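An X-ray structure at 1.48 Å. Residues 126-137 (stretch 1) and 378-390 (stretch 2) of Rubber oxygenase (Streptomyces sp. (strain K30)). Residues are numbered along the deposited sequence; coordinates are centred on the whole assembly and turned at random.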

# COMPACT_ATOMS: atom_id res chain seq x y z
N LYS A 126 -12.86 -6.23 10.40
CA LYS A 126 -13.01 -4.79 10.17
C LYS A 126 -12.94 -4.46 8.69
O LYS A 126 -12.64 -3.32 8.29
N GLY A 127 -13.28 -5.41 7.83
CA GLY A 127 -13.01 -5.31 6.40
C GLY A 127 -13.63 -4.17 5.66
O GLY A 127 -13.01 -3.62 4.77
N ILE A 128 -14.85 -3.79 5.99
CA ILE A 128 -15.43 -2.62 5.30
C ILE A 128 -14.58 -1.36 5.54
O ILE A 128 -14.34 -0.54 4.63
N TYR A 129 -14.12 -1.20 6.80
CA TYR A 129 -13.35 -0.03 7.15
C TYR A 129 -11.97 -0.05 6.58
O TYR A 129 -11.54 0.90 5.93
N VAL A 130 -11.28 -1.18 6.74
CA VAL A 130 -9.92 -1.28 6.17
C VAL A 130 -9.94 -1.15 4.65
O VAL A 130 -9.11 -0.48 4.02
N GLY A 131 -10.90 -1.82 4.05
CA GLY A 131 -10.96 -1.84 2.58
C GLY A 131 -11.30 -0.46 2.05
O GLY A 131 -10.78 -0.03 1.00
N ALA A 132 -12.20 0.26 2.70
CA ALA A 132 -12.56 1.60 2.26
C ALA A 132 -11.38 2.55 2.45
O ALA A 132 -11.10 3.41 1.63
N LEU A 133 -10.70 2.39 3.58
CA LEU A 133 -9.53 3.22 3.85
C LEU A 133 -8.39 2.97 2.90
O LEU A 133 -7.78 3.94 2.44
N TYR A 134 -8.08 1.72 2.57
CA TYR A 134 -7.08 1.46 1.56
C TYR A 134 -7.48 2.00 0.22
O TYR A 134 -6.69 2.65 -0.45
N GLY A 135 -8.69 1.73 -0.19
CA GLY A 135 -9.12 1.98 -1.58
C GLY A 135 -9.33 3.42 -1.84
O GLY A 135 -8.89 3.94 -2.92
N LEU A 136 -10.05 4.12 -1.00
CA LEU A 136 -10.33 5.51 -1.18
C LEU A 136 -9.30 6.32 -0.51
O LEU A 136 -8.73 7.17 -1.19
N GLY A 137 -9.00 6.06 0.78
CA GLY A 137 -8.12 6.89 1.54
C GLY A 137 -6.71 6.80 1.02
O GLY A 137 -6.20 7.77 0.44
N LEU A 378 -24.50 5.06 1.66
CA LEU A 378 -23.06 5.21 1.60
C LEU A 378 -22.39 3.96 2.16
O LEU A 378 -21.48 3.41 1.52
N GLU A 379 -22.81 3.51 3.34
CA GLU A 379 -22.24 2.32 3.92
C GLU A 379 -22.34 1.14 2.96
O GLU A 379 -21.36 0.37 2.79
N GLU A 380 -23.50 0.95 2.31
CA GLU A 380 -23.67 -0.17 1.37
C GLU A 380 -22.81 -0.01 0.19
O GLU A 380 -22.26 -1.01 -0.30
N ALA A 381 -22.69 1.21 -0.34
CA ALA A 381 -21.82 1.46 -1.51
C ALA A 381 -20.35 1.16 -1.15
O ALA A 381 -19.63 0.54 -1.98
N LEU A 382 -19.92 1.54 0.04
CA LEU A 382 -18.55 1.19 0.47
C LEU A 382 -18.41 -0.33 0.57
O LEU A 382 -17.34 -0.85 0.19
N ARG A 383 -19.37 -1.02 1.11
CA ARG A 383 -19.27 -2.48 1.24
C ARG A 383 -19.15 -3.12 -0.14
O ARG A 383 -18.29 -3.98 -0.34
N LYS A 384 -19.96 -2.66 -1.10
CA LYS A 384 -19.90 -3.25 -2.44
C LYS A 384 -18.54 -2.89 -3.08
O LYS A 384 -17.94 -3.76 -3.80
N PHE A 385 -18.04 -1.70 -2.89
CA PHE A 385 -16.71 -1.32 -3.36
C PHE A 385 -15.64 -2.28 -2.83
O PHE A 385 -14.79 -2.76 -3.62
N VAL A 386 -15.64 -2.55 -1.56
CA VAL A 386 -14.64 -3.42 -0.97
C VAL A 386 -14.74 -4.83 -1.60
O VAL A 386 -13.70 -5.42 -1.92
N LEU A 387 -15.95 -5.35 -1.75
CA LEU A 387 -16.12 -6.66 -2.35
C LEU A 387 -15.62 -6.69 -3.76
O LEU A 387 -14.97 -7.68 -4.18
N LEU A 388 -15.83 -5.62 -4.50
CA LEU A 388 -15.34 -5.57 -5.87
C LEU A 388 -13.80 -5.54 -5.88
O LEU A 388 -13.19 -6.20 -6.73
N PHE A 389 -13.16 -4.82 -4.97
CA PHE A 389 -11.70 -4.80 -4.90
C PHE A 389 -11.16 -6.11 -4.39
O PHE A 389 -10.08 -6.48 -4.83
N LEU A 390 -11.86 -6.84 -3.53
CA LEU A 390 -11.49 -8.22 -3.23
C LEU A 390 -11.59 -9.12 -4.46
O LEU A 390 -10.67 -9.88 -4.73

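Two helices of one chain, 127-137 and 378-390, cross at 75° with axes 8.9 Å apart in an apolar, glycine-lined contact that no direct hydrogen bond spans and that buries 466 Å² in total. Gly 127, Gly 131 and Gly 135 leave the surface of the first helix low where the second helix presses in. Val 386 (chi1 t) points toward this surface and sits as a knob among Gly 127, Ile 128, Gly 131 and Ala 132; its CG2 lies 3.5 Å from Ala 132 N and 3.6 Å from Gly 131 C, its CG1 3.8 Å from Gly 127 O. A CB on Gly 131 would fall 2.6 Å from Val 386 CG1, so the valine occupies space that a side chain there would need. Phe 385 (chi1 t) also points toward the first helix and uses Gly 135 in the same way: its CZ is 3.8 Å from Gly 135 CA, which meets the ring at its edge, as does Gly 131 O, 4.0 Å from Phe 385 CE2. Phe 389, its chi1 between wells at -91°, adds a looser contact, CE2 to Gly 135 CA at 4.2 Å. Leu 382 (m, t) points inward too, its CD2 3.7 Å from Leu 136 CD1 and 4.2 Å from Ala 132 CB. Leu 136 (m, t) starts sideways but ends nearer the partner, with CD2 4.0 Å from Phe 385 CZ. Ile 128, extended (t, t), likewise reaches across: its CD1 packs 3.6 Å from Glu 379 O and 3.9 Å from Arg 383 CB. The polar link is indirect: water 1 lies 2.7 Å from Tyr 129 OH and donates to Glu 379 OE2 at 2.8 Å. Within the second helix, Glu 380 forms salt bridges through OE1 to Arg 383 NE and through OE2 to Lys 384 NZ, both 2.8 Å.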

# COMPACT_ATOMS: atom_id res chain seq x y z
CB LYS A 126 -11.95 -4.00 10.95
CG LYS A 126 -11.88 -4.33 12.42
CD LYS A 126 -13.14 -4.26 13.17
CE LYS A 126 -12.85 -4.45 14.64
NZ LYS A 126 -14.11 -4.55 15.37
CB ILE A 128 -16.91 -2.40 5.66
CG1 ILE A 128 -17.51 -1.32 4.73
CG2 ILE A 128 -17.12 -2.12 7.08
CD1 ILE A 128 -18.99 -1.18 4.99
CB TYR A 129 -13.27 0.15 8.69
CG TYR A 129 -14.64 0.08 9.33
CD1 TYR A 129 -15.60 1.00 8.97
CD2 TYR A 129 -14.94 -0.94 10.23
CE1 TYR A 129 -16.89 0.91 9.43
CE2 TYR A 129 -16.22 -1.03 10.74
CZ TYR A 129 -17.17 -0.08 10.34
OH TYR A 129 -18.55 -0.10 10.76
CB VAL A 130 -9.29 -2.57 6.62
CG1 VAL A 130 -8.01 -2.82 6.06
CG2 VAL A 130 -9.13 -2.62 8.13
CB ALA A 132 -13.77 2.11 3.02
CB LEU A 133 -9.07 3.03 5.30
CG LEU A 133 -10.02 3.67 6.32
CD1 LEU A 133 -9.80 3.18 7.68
CD2 LEU A 133 -9.88 5.21 6.29
CB TYR A 134 -6.76 -0.02 1.41
CG TYR A 134 -6.09 -0.75 2.58
CD1 TYR A 134 -5.13 -0.17 3.33
CD2 TYR A 134 -6.36 -2.10 2.80
CE1 TYR A 134 -4.53 -0.89 4.38
CE2 TYR A 134 -5.77 -2.80 3.84
CZ TYR A 134 -4.86 -2.13 4.62
OH TYR A 134 -4.31 -2.91 5.65
CB LEU A 136 -11.74 5.91 -0.73
CG LEU A 136 -12.80 5.19 -1.50
CD1 LEU A 136 -14.15 5.53 -0.91
CD2 LEU A 136 -12.76 5.52 -2.98
CB LEU A 378 -22.63 6.44 2.41
CG LEU A 378 -21.09 6.56 2.60
CD1 LEU A 378 -20.33 6.74 1.28
CD2 LEU A 378 -20.83 7.73 3.52
CB GLU A 379 -22.88 2.01 5.28
CG GLU A 379 -22.28 0.79 5.93
CD GLU A 379 -23.07 0.30 7.11
OE1 GLU A 379 -24.30 0.08 7.00
OE2 GLU A 379 -22.47 0.08 8.19
CB GLU A 380 -25.13 -0.28 1.06
CG GLU A 380 -25.47 -1.37 0.02
CD GLU A 380 -25.00 -2.81 0.36
OE1 GLU A 380 -24.56 -3.15 1.48
OE2 GLU A 380 -25.10 -3.66 -0.60
CB ALA A 381 -22.00 2.85 -1.98
CB LEU A 382 -18.23 1.88 1.79
CG LEU A 382 -18.14 3.38 1.66
CD1 LEU A 382 -18.06 4.00 3.07
CD2 LEU A 382 -16.91 3.78 0.84
CB ARG A 383 -20.50 -3.01 1.95
CG ARG A 383 -20.40 -4.47 2.32
CD ARG A 383 -21.69 -5.07 2.77
NE ARG A 383 -22.60 -5.16 1.66
CZ ARG A 383 -22.74 -6.18 0.86
NH1 ARG A 383 -23.61 -6.13 -0.11
NH2 ARG A 383 -21.99 -7.29 1.03
CB LYS A 384 -21.03 -2.73 -3.33
CG LYS A 384 -22.39 -3.28 -2.96
CD LYS A 384 -23.33 -3.02 -4.10
CE LYS A 384 -24.70 -3.67 -3.89
NZ LYS A 384 -25.65 -2.81 -3.16
CB PHE A 385 -16.42 0.14 -2.94
CG PHE A 385 -15.04 0.62 -3.08
CD1 PHE A 385 -14.58 1.02 -4.32
CD2 PHE A 385 -14.17 0.66 -2.02
CE1 PHE A 385 -13.26 1.44 -4.48
CE2 PHE A 385 -12.91 1.15 -2.17
CZ PHE A 385 -12.45 1.51 -3.38
CB VAL A 386 -14.73 -3.42 0.58
CG1 VAL A 386 -13.73 -4.45 1.10
CG2 VAL A 386 -14.36 -2.02 1.07
CB LEU A 387 -17.59 -7.05 -2.29
CG LEU A 387 -18.16 -7.35 -0.94
CD1 LEU A 387 -19.64 -7.60 -1.19
CD2 LEU A 387 -17.52 -8.55 -0.21
CB LEU A 388 -15.93 -4.44 -6.66
CG LEU A 388 -17.41 -4.63 -6.96
CD1 LEU A 388 -18.09 -3.33 -7.42
CD2 LEU A 388 -17.71 -5.77 -7.98
CB PHE A 389 -11.22 -3.63 -4.04
CG PHE A 389 -10.97 -2.37 -4.81
CD1 PHE A 389 -11.70 -2.04 -5.95
CD2 PHE A 389 -10.01 -1.47 -4.35
CE1 PHE A 389 -11.43 -0.89 -6.67
CE2 PHE A 389 -9.77 -0.29 -5.06
CZ PHE A 389 -10.49 -0.00 -6.22
CB LEU A 390 -12.34 -8.81 -2.10
CG LEU A 390 -12.13 -8.35 -0.68
CD1 LEU A 390 -13.26 -8.87 0.21
CD2 LEU A 390 -10.80 -8.88 -0.18
O HOH W 1 -20.34 1.40 9.34